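PDB 5TVA: 6-carboxyhexanoate--CoA ligase, which is a BioW-family ligase whose single chain binds adenosine monophosphate and coenzyme A. Local coordinates for residues Glu51-Leu63 and Ile228-Leu240. Numbering follows the deposited sequence.
Sequences EKVKDFEVVKFNL and IECLTQKVVLIEL
Glu57 and Val59 pair with the C-terminal strand 236-239 through a parallel ladder: Glu57 N donates to Val235 O at 2.8 Å, and Glu57 O accepts from Leu237 N. Val59 repeats the pattern, Val59 O accepting from Glu239 N and Val59 N donating to Leu237 O. Phe61 N adds a last rung to Glu239 O. The strand directions differ by 29°, and 57-60 is an outer strand of a three-stranded parallel sheet whose middle strand is 236-239.

The buried Val236, Leu237 and Ile238 are packed on both faces. Val59 CG2 meets Val236 CG1 at 3.9 Å and Ile238 CG2 touches Phe61 CB; Phe168 of helix 158-173 packs against Val59 and Phe61. Leu240 CD1 lies 3.4 Å from Phe61 CD2, the two side chains running side by side. On the other face, Phe56 CB sits 3.5 Å from Val235 CG1, and Leu237 CD1 approaches the ring at CE2; Leu3 touches both Phe56 and Leu237, and Ile23 touches Leu237.

The looser, polar parts lie toward the two ends of the ladder. A water joins Asp55 O to Val235 N just before it begins. Lys234, turned at its last torsion (chi4 56°), brings NZ to the anti lone pair of Glu57 OE2, a salt bridge of 3.0 Å. At the far end, the bend of Lys60 (chi2 75°) carries NZ to 2.8 Å from Leu240 O, but from above the carbonyl plane.

The chemistry thus implies that main-chain bonds set the register, while a salt bridge at the ladder's start and a lysine hydrogen bond to the last residue add polar ties that partial solvent exposure would probably screen.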
ATOM      1  N   GLU A  51     -15.757  -7.813 -12.133  1.00 40.01           N
ATOM      2  CA  GLU A  51     -16.835  -7.974 -11.156  1.00 41.18           C
ATOM      3  C   GLU A  51     -17.671  -6.709 -11.176  1.00 42.12           C
ATOM      4  O   GLU A  51     -17.144  -5.617 -10.949  1.00 40.42           O
ATOM      5  CB  GLU A  51     -16.245  -8.218  -9.767  1.00 40.20           C
ATOM      6  CG  GLU A  51     -17.195  -8.626  -8.687  1.00 54.15           C
ATOM      7  CD  GLU A  51     -16.441  -8.959  -7.411  1.00 58.51           C
ATOM      8  OE1 GLU A  51     -15.858  -8.026  -6.807  1.00 57.00           O
ATOM      9  OE2 GLU A  51     -16.397 -10.156  -7.041  1.00 62.58           O
ATOM     10  N   LYS A  52     -18.956  -6.839 -11.472  1.00 45.10           N
ATOM     11  CA  LYS A  52     -19.840  -5.683 -11.364  1.00 47.21           C
ATOM     12  C   LYS A  52     -19.879  -5.199  -9.915  1.00 41.23           C
ATOM     13  O   LYS A  52     -20.001  -6.001  -8.987  1.00 43.32           O
ATOM     14  CB  LYS A  52     -21.244  -6.049 -11.841  1.00 53.14           C
ATOM     15  CG  LYS A  52     -22.182  -4.863 -12.060  1.00 51.16           C
ATOM     16  CD  LYS A  52     -23.573  -5.363 -12.448  1.00 53.62           C
ATOM     17  CE  LYS A  52     -24.211  -4.490 -13.513  1.00 68.63           C
ATOM     18  NZ  LYS A  52     -25.490  -5.070 -14.018  1.00 71.71           N
ATOM     19  N   VAL A  53     -19.740  -3.891  -9.725  1.00 40.56           N
ATOM     20  CA  VAL A  53     -19.725  -3.277  -8.399  1.00 46.34           C
ATOM     21  C   VAL A  53     -21.159  -3.024  -7.942  1.00 46.39           C
ATOM     22  O   VAL A  53     -21.974  -2.490  -8.701  1.00 52.83           O
ATOM     23  CB  VAL A  53     -18.926  -1.962  -8.415  1.00 45.09           C
ATOM     24  CG1 VAL A  53     -19.155  -1.167  -7.121  1.00 46.33           C
ATOM     25  CG2 VAL A  53     -17.435  -2.225  -8.641  1.00 45.54           C
ATOM     26  N   LYS A  54     -21.468  -3.382  -6.701  1.00 42.10           N
ATOM     27  CA  LYS A  54     -22.785  -3.071  -6.161  1.00 53.51           C
ATOM     28  C   LYS A  54     -22.786  -1.669  -5.568  1.00 51.08           C
ATOM     29  O   LYS A  54     -23.192  -0.705  -6.223  1.00 55.70           O
ATOM     30  CB  LYS A  54     -23.183  -4.104  -5.108  1.00 54.96           C
ATOM     31  CG  LYS A  54     -23.120  -5.548  -5.589  1.00 59.66           C
ATOM     32  CD  LYS A  54     -24.519  -6.152  -5.759  1.00 64.88           C
ATOM     33  CE  LYS A  54     -24.454  -7.626  -6.138  1.00 59.93           C
ATOM     34  NZ  LYS A  54     -23.523  -8.366  -5.237  1.00 62.88           N
ATOM     35  N   ASP A  55     -22.298  -1.546  -4.343  1.00 49.19           N
ATOM     36  CA  ASP A  55     -22.175  -0.270  -3.659  1.00 49.00           C
ATOM     37  C   ASP A  55     -20.734   0.214  -3.682  1.00 40.47           C
ATOM     38  O   ASP A  55     -19.791  -0.581  -3.715  1.00 41.73           O
ATOM     39  CB  ASP A  55     -22.640  -0.399  -2.209  1.00 49.67           C
ATOM     40  CG  ASP A  55     -23.968  -1.080  -2.096  1.00 59.60           C
ATOM     41  OD1 ASP A  55     -24.990  -0.392  -2.303  1.00 64.43           O
ATOM     42  OD2 ASP A  55     -23.984  -2.307  -1.842  1.00 62.11           O
ATOM     43  N   PHE A  56     -20.571   1.527  -3.607  1.00 39.11           N
ATOM     44  CA  PHE A  56     -19.242   2.111  -3.562  1.00 41.24           C
ATOM     45  C   PHE A  56     -19.344   3.502  -2.967  1.00 41.43           C
ATOM     46  O   PHE A  56     -20.423   4.097  -2.916  1.00 41.54           O
ATOM     47  CB  PHE A  56     -18.609   2.169  -4.955  1.00 41.52           C
ATOM     48  CG  PHE A  56     -19.298   3.123  -5.906  1.00 43.34           C
ATOM     49  CD1 PHE A  56     -20.391   2.708  -6.660  1.00 39.30           C
ATOM     50  CD2 PHE A  56     -18.840   4.429  -6.053  1.00 38.92           C
ATOM     51  CE1 PHE A  56     -21.018   3.576  -7.544  1.00 46.85           C
ATOM     52  CE2 PHE A  56     -19.469   5.311  -6.929  1.00 46.76           C
ATOM     53  CZ  PHE A  56     -20.555   4.888  -7.680  1.00 46.84           C
ATOM     54  N   GLU A  57     -18.201   4.028  -2.540  1.00 42.41           N
ATOM     55  CA  GLU A  57     -18.169   5.365  -1.981  1.00 42.84           C
ATOM     56  C   GLU A  57     -17.070   6.168  -2.662  1.00 44.38           C
ATOM     57  O   GLU A  57     -16.003   5.638  -2.981  1.00 40.02           O
ATOM     58  CB  GLU A  57     -17.960   5.354  -0.453  1.00 41.12           C
ATOM     59  CG  GLU A  57     -18.401   6.675   0.195  1.00 50.04           C
ATOM     60  CD  GLU A  57     -18.226   6.718   1.702  1.00 48.72           C
ATOM     61  OE1 GLU A  57     -18.101   7.840   2.243  1.00 50.92           O
ATOM     62  OE2 GLU A  57     -18.203   5.644   2.338  1.00 50.36           O
ATOM     63  N   VAL A  58     -17.362   7.446  -2.890  1.00 46.79           N
ATOM     64  CA  VAL A  58     -16.419   8.412  -3.441  1.00 48.29           C
ATOM     65  C   VAL A  58     -15.881   9.243  -2.293  1.00 44.91           C
ATOM     66  O   VAL A  58     -16.652   9.715  -1.454  1.00 50.29           O
ATOM     67  CB  VAL A  58     -17.097   9.299  -4.498  1.00 44.52           C
ATOM     68  CG1 VAL A  58     -16.124  10.356  -5.033  1.00 45.82           C
ATOM     69  CG2 VAL A  58     -17.612   8.425  -5.622  1.00 49.11           C
ATOM     70  N   VAL A  59     -14.564   9.410  -2.241  1.00 46.01           N
ATOM     71  CA  VAL A  59     -13.896  10.122  -1.159  1.00 45.56           C
ATOM     72  C   VAL A  59     -12.899  11.107  -1.763  1.00 49.37           C
ATOM     73  O   VAL A  59     -12.277  10.824  -2.795  1.00 47.68           O
ATOM     74  CB  VAL A  59     -13.195   9.137  -0.202  1.00 43.59           C
ATOM     75  CG1 VAL A  59     -12.571   9.870   0.962  1.00 49.70           C
ATOM     76  CG2 VAL A  59     -14.195   8.104   0.317  1.00 48.24           C
ATOM     77  N   LYS A  60     -12.741  12.261  -1.111  1.00 49.78           N
ATOM     78  CA  LYS A  60     -11.859  13.330  -1.573  1.00 46.02           C
ATOM     79  C   LYS A  60     -10.459  13.160  -0.992  1.00 47.88           C
ATOM     80  O   LYS A  60     -10.279  13.198   0.229  1.00 48.42           O
ATOM     81  CB  LYS A  60     -12.435  14.686  -1.179  1.00 50.36           C
ATOM     82  CG  LYS A  60     -11.637  15.889  -1.691  1.00 57.15           C
ATOM     83  CD  LYS A  60     -11.850  16.108  -3.178  1.00 57.53           C
ATOM     84  CE  LYS A  60     -11.023  17.296  -3.695  1.00 68.54           C
ATOM     85  NZ  LYS A  60     -11.142  17.467  -5.180  1.00 69.46           N
ATOM     86  N   PHE A  61      -9.463  12.984  -1.863  1.00 52.07           N
ATOM     87  CA  PHE A  61      -8.078  12.936  -1.407  1.00 48.48           C
ATOM     88  C   PHE A  61      -7.707  14.256  -0.730  1.00 50.13           C
ATOM     89  O   PHE A  61      -8.107  15.332  -1.175  1.00 48.16           O
ATOM     90  CB  PHE A  61      -7.135  12.650  -2.582  1.00 49.18           C
ATOM     91  CG  PHE A  61      -5.682  12.559  -2.189  1.00 47.39           C
ATOM     92  CD1 PHE A  61      -5.157  11.371  -1.696  1.00 41.64           C
ATOM     93  CD2 PHE A  61      -4.840  13.668  -2.314  1.00 49.95           C
ATOM     94  CE1 PHE A  61      -3.823  11.275  -1.328  1.00 44.16           C
ATOM     95  CE2 PHE A  61      -3.503  13.590  -1.950  1.00 47.78           C
ATOM     96  CZ  PHE A  61      -2.988  12.387  -1.449  1.00 50.07           C
ATOM     97  N   ASN A  62      -6.948  14.163   0.369  1.00 47.47           N
ATOM     98  CA  ASN A  62      -6.653  15.365   1.154  1.00 49.20           C
ATOM     99  C   ASN A  62      -5.390  15.217   1.996  1.00 52.75           C
ATOM    100  O   ASN A  62      -5.273  15.921   3.002  1.00 55.26           O
ATOM    101  CB  ASN A  62      -7.833  15.701   2.068  1.00 50.22           C
ATOM    102  CG  ASN A  62      -8.071  14.625   3.120  1.00 55.95           C
ATOM    103  OD1 ASN A  62      -7.346  13.626   3.176  1.00 55.56           O
ATOM    104  ND2 ASN A  62      -9.067  14.834   3.974  1.00 53.85           N
ATOM    105  N   LEU A  63      -4.486  14.292   1.674  1.00 49.89           N
ATOM    106  CA  LEU A  63      -3.238  14.164   2.403  1.00 48.16           C
ATOM    107  C   LEU A  63      -2.209  15.145   1.861  1.00 52.93           C
ATOM    108  O   LEU A  63      -2.144  15.395   0.655  1.00 56.80           O
ATOM    109  CB  LEU A  63      -2.682  12.747   2.287  1.00 46.63           C
ATOM    110  CG  LEU A  63      -3.434  11.541   2.832  1.00 47.76           C
ATOM    111  CD1 LEU A  63      -2.625  10.295   2.517  1.00 38.04           C
ATOM    112  CD2 LEU A  63      -3.653  11.684   4.331  1.00 44.50           C
ATOM    113  N   ILE A 228     -10.670  -4.652   8.783  1.00 35.72           N
ATOM    114  CA  ILE A 228     -10.420  -5.701   7.797  1.00 35.41           C
ATOM    115  C   ILE A 228     -11.537  -5.746   6.765  1.00 39.90           C
ATOM    116  O   ILE A 228     -11.285  -5.830   5.556  1.00 36.52           O
ATOM    117  CB  ILE A 228     -10.252  -7.069   8.479  1.00 37.82           C
ATOM    118  CG1 ILE A 228      -9.100  -7.039   9.477  1.00 37.26           C
ATOM    119  CG2 ILE A 228     -10.012  -8.169   7.432  1.00 33.11           C
ATOM    120  CD1 ILE A 228      -8.769  -8.406  10.033  1.00 34.16           C
ATOM    121  N   GLU A 229     -12.791  -5.694   7.219  1.00 37.32           N
ATOM    122  CA  GLU A 229     -13.890  -5.642   6.266  1.00 35.94           C
ATOM    123  C   GLU A 229     -13.724  -4.472   5.301  1.00 37.34           C
ATOM    124  O   GLU A 229     -13.983  -4.607   4.102  1.00 34.71           O
ATOM    125  CB  GLU A 229     -15.221  -5.538   7.002  1.00 32.58           C
ATOM    126  CG  GLU A 229     -16.396  -5.453   6.080  1.00 31.78           C
ATOM    127  CD  GLU A 229     -17.723  -5.389   6.834  1.00 40.68           C
ATOM    128  OE1 GLU A 229     -17.929  -4.430   7.602  1.00 39.69           O
ATOM    129  OE2 GLU A 229     -18.557  -6.314   6.673  1.00 36.06           O
ATOM    130  N   CYS A 230     -13.337  -3.303   5.815  1.00 35.24           N
ATOM    131  CA  CYS A 230     -13.223  -2.121   4.967  1.00 36.82           C
ATOM    132  C   CYS A 230     -12.084  -2.279   3.971  1.00 35.60           C
ATOM    133  O   CYS A 230     -12.257  -2.027   2.772  1.00 34.35           O
ATOM    134  CB  CYS A 230     -13.016  -0.870   5.822  1.00 33.53           C
ATOM    135  SG  CYS A 230     -13.065   0.670   4.903  1.00 44.78           S
ATOM    136  N   LEU A 231     -10.926  -2.743   4.450  1.00 31.07           N
ATOM    137  CA  LEU A 231      -9.769  -2.885   3.574  1.00 35.98           C
ATOM    138  C   LEU A 231     -10.053  -3.848   2.429  1.00 40.95           C
ATOM    139  O   LEU A 231      -9.555  -3.652   1.313  1.00 34.71           O
ATOM    140  CB  LEU A 231      -8.548  -3.362   4.371  1.00 33.32           C
ATOM    141  CG  LEU A 231      -7.984  -2.444   5.453  1.00 35.76           C
ATOM    142  CD1 LEU A 231      -6.979  -3.194   6.333  1.00 30.02           C
ATOM    143  CD2 LEU A 231      -7.352  -1.224   4.805  1.00 37.04           C
ATOM    144  N   THR A 232     -10.839  -4.910   2.685  1.00 35.66           N
ATOM    145  CA  THR A 232     -10.913  -6.018   1.750  1.00 31.14           C
ATOM    146  C   THR A 232     -12.217  -6.093   0.970  1.00 32.67           C
ATOM    147  O   THR A 232     -12.274  -6.830  -0.021  1.00 35.07           O
ATOM    148  CB  THR A 232     -10.667  -7.355   2.476  1.00 39.29           C
ATOM    149  OG1 THR A 232     -11.725  -7.647   3.427  1.00 38.64           O
ATOM    150  CG2 THR A 232      -9.333  -7.322   3.186  1.00 34.87           C
ATOM    151  N   GLN A 233     -13.242  -5.326   1.351  1.00 30.21           N
ATOM    152  CA  GLN A 233     -14.554  -5.457   0.736  1.00 32.71           C
ATOM    153  C   GLN A 233     -15.156  -4.126   0.289  1.00 30.15           C
ATOM    154  O   GLN A 233     -15.855  -4.084  -0.720  1.00 39.75           O
ATOM    155  CB  GLN A 233     -15.527  -6.169   1.702  1.00 29.45           C
ATOM    156  CG  GLN A 233     -15.089  -7.598   2.066  1.00 30.95           C
ATOM    157  CD  GLN A 233     -16.148  -8.427   2.845  1.00 34.90           C
ATOM    158  OE1 GLN A 233     -17.231  -7.942   3.201  1.00 33.03           O
ATOM    159  NE2 GLN A 233     -15.815  -9.681   3.110  1.00 33.94           N
ATOM    160  N   LYS A 234     -14.940  -3.036   1.009  1.00 28.46           N
ATOM    161  CA  LYS A 234     -15.616  -1.807   0.622  1.00 27.92           C
ATOM    162  C   LYS A 234     -14.976  -1.214  -0.646  1.00 36.66           C
ATOM    163  O   LYS A 234     -13.760  -1.279  -0.842  1.00 32.06           O
ATOM    164  CB  LYS A 234     -15.585  -0.816   1.779  1.00 34.33           C
ATOM    165  CG  LYS A 234     -16.408   0.437   1.530  1.00 40.72           C
ATOM    166  CD  LYS A 234     -16.545   1.269   2.791  1.00 46.12           C
ATOM    167  CE  LYS A 234     -17.018   2.677   2.465  1.00 49.87           C
ATOM    168  NZ  LYS A 234     -18.293   2.685   1.709  1.00 50.76           N
ATOM    169  N   VAL A 235     -15.808  -0.672  -1.531  1.00 35.85           N
ATOM    170  CA  VAL A 235     -15.372  -0.177  -2.831  1.00 36.40           C
ATOM    171  C   VAL A 235     -15.294   1.340  -2.751  1.00 39.71           C
ATOM    172  O   VAL A 235     -16.308   2.010  -2.505  1.00 40.02           O
ATOM    173  CB  VAL A 235     -16.310  -0.637  -3.960  1.00 38.04           C
ATOM    174  CG1 VAL A 235     -15.876  -0.033  -5.293  1.00 40.16           C
ATOM    175  CG2 VAL A 235     -16.310  -2.150  -4.068  1.00 35.51           C
ATOM    176  N   VAL A 236     -14.088   1.877  -2.933  1.00 33.93           N
ATOM    177  CA  VAL A 236     -13.807   3.296  -2.742  1.00 35.42           C
ATOM    178  C   VAL A 236     -13.145   3.860  -3.991  1.00 38.13           C
ATOM    179  O   VAL A 236     -12.096   3.366  -4.417  1.00 35.15           O
ATOM    180  CB  VAL A 236     -12.907   3.531  -1.522  1.00 39.63           C
ATOM    181  CG1 VAL A 236     -12.547   4.998  -1.423  1.00 38.68           C
ATOM    182  CG2 VAL A 236     -13.608   3.064  -0.274  1.00 36.80           C
ATOM    183  N   LEU A 237     -13.750   4.894  -4.569  1.00 38.85           N
ATOM    184  CA  LEU A 237     -13.116   5.728  -5.579  1.00 39.32           C
ATOM    185  C   LEU A 237     -12.566   6.973  -4.903  1.00 42.89           C
ATOM    186  O   LEU A 237     -13.258   7.602  -4.101  1.00 44.33           O
ATOM    187  CB  LEU A 237     -14.099   6.142  -6.673  1.00 38.76           C
ATOM    188  CG  LEU A 237     -14.788   5.031  -7.454  1.00 40.58           C
ATOM    189  CD1 LEU A 237     -15.668   5.649  -8.495  1.00 42.79           C
ATOM    190  CD2 LEU A 237     -13.768   4.111  -8.097  1.00 39.38           C
ATOM    191  N   ILE A 238     -11.332   7.334  -5.240  1.00 43.86           N
ATOM    192  CA  ILE A 238     -10.637   8.461  -4.630  1.00 42.08           C
ATOM    193  C   ILE A 238     -10.547   9.583  -5.648  1.00 44.51           C
ATOM    194  O   ILE A 238     -10.099   9.367  -6.780  1.00 43.89           O
ATOM    195  CB  ILE A 238      -9.243   8.057  -4.143  1.00 39.65           C
ATOM    196  CG1 ILE A 238      -9.389   6.915  -3.137  1.00 36.26           C
ATOM    197  CG2 ILE A 238      -8.536   9.265  -3.568  1.00 39.19           C
ATOM    198  CD1 ILE A 238      -8.168   6.041  -3.038  1.00 38.29           C
ATOM    199  N   GLU A 239     -10.996  10.768  -5.243  1.00 48.26           N
ATOM    200  CA  GLU A 239     -11.116  11.953  -6.081  1.00 51.95           C
ATOM    201  C   GLU A 239     -10.045  12.942  -5.655  1.00 56.91           C
ATOM    202  O   GLU A 239      -9.963  13.298  -4.473  1.00 52.13           O
ATOM    203  CB  GLU A 239     -12.499  12.584  -5.909  1.00 56.46           C
ATOM    204  CG  GLU A 239     -12.994  13.437  -7.051  1.00 62.00           C
ATOM    205  CD  GLU A 239     -14.508  13.655  -6.945  1.00 71.49           C
ATOM    206  OE1 GLU A 239     -15.050  13.468  -5.836  1.00 76.59           O
ATOM    207  OE2 GLU A 239     -15.159  14.011  -7.962  1.00 88.73           O
ATOM    208  N   LEU A 240      -9.223  13.371  -6.607  1.00 58.12           N
ATOM    209  CA  LEU A 240      -8.125  14.271  -6.286  1.00 61.21           C
ATOM    210  C   LEU A 240      -8.644  15.694  -6.096  1.00 64.39           C
ATOM    211  O   LEU A 240      -9.357  16.215  -6.954  1.00 66.42           O
ATOM    212  CB  LEU A 240      -7.048  14.239  -7.376  1.00 52.93           C
ATOM    213  CG  LEU A 240      -5.751  14.907  -6.916  1.00 60.04           C
ATOM    214  CD1 LEU A 240      -5.297  14.305  -5.611  1.00 53.73           C
ATOM    215  CD2 LEU A 240      -4.651  14.840  -7.950  1.00 56.30           C
TER
HETATM  216  O   HOH W   1     -18.661  -0.894  -1.261  1.00 33.88           O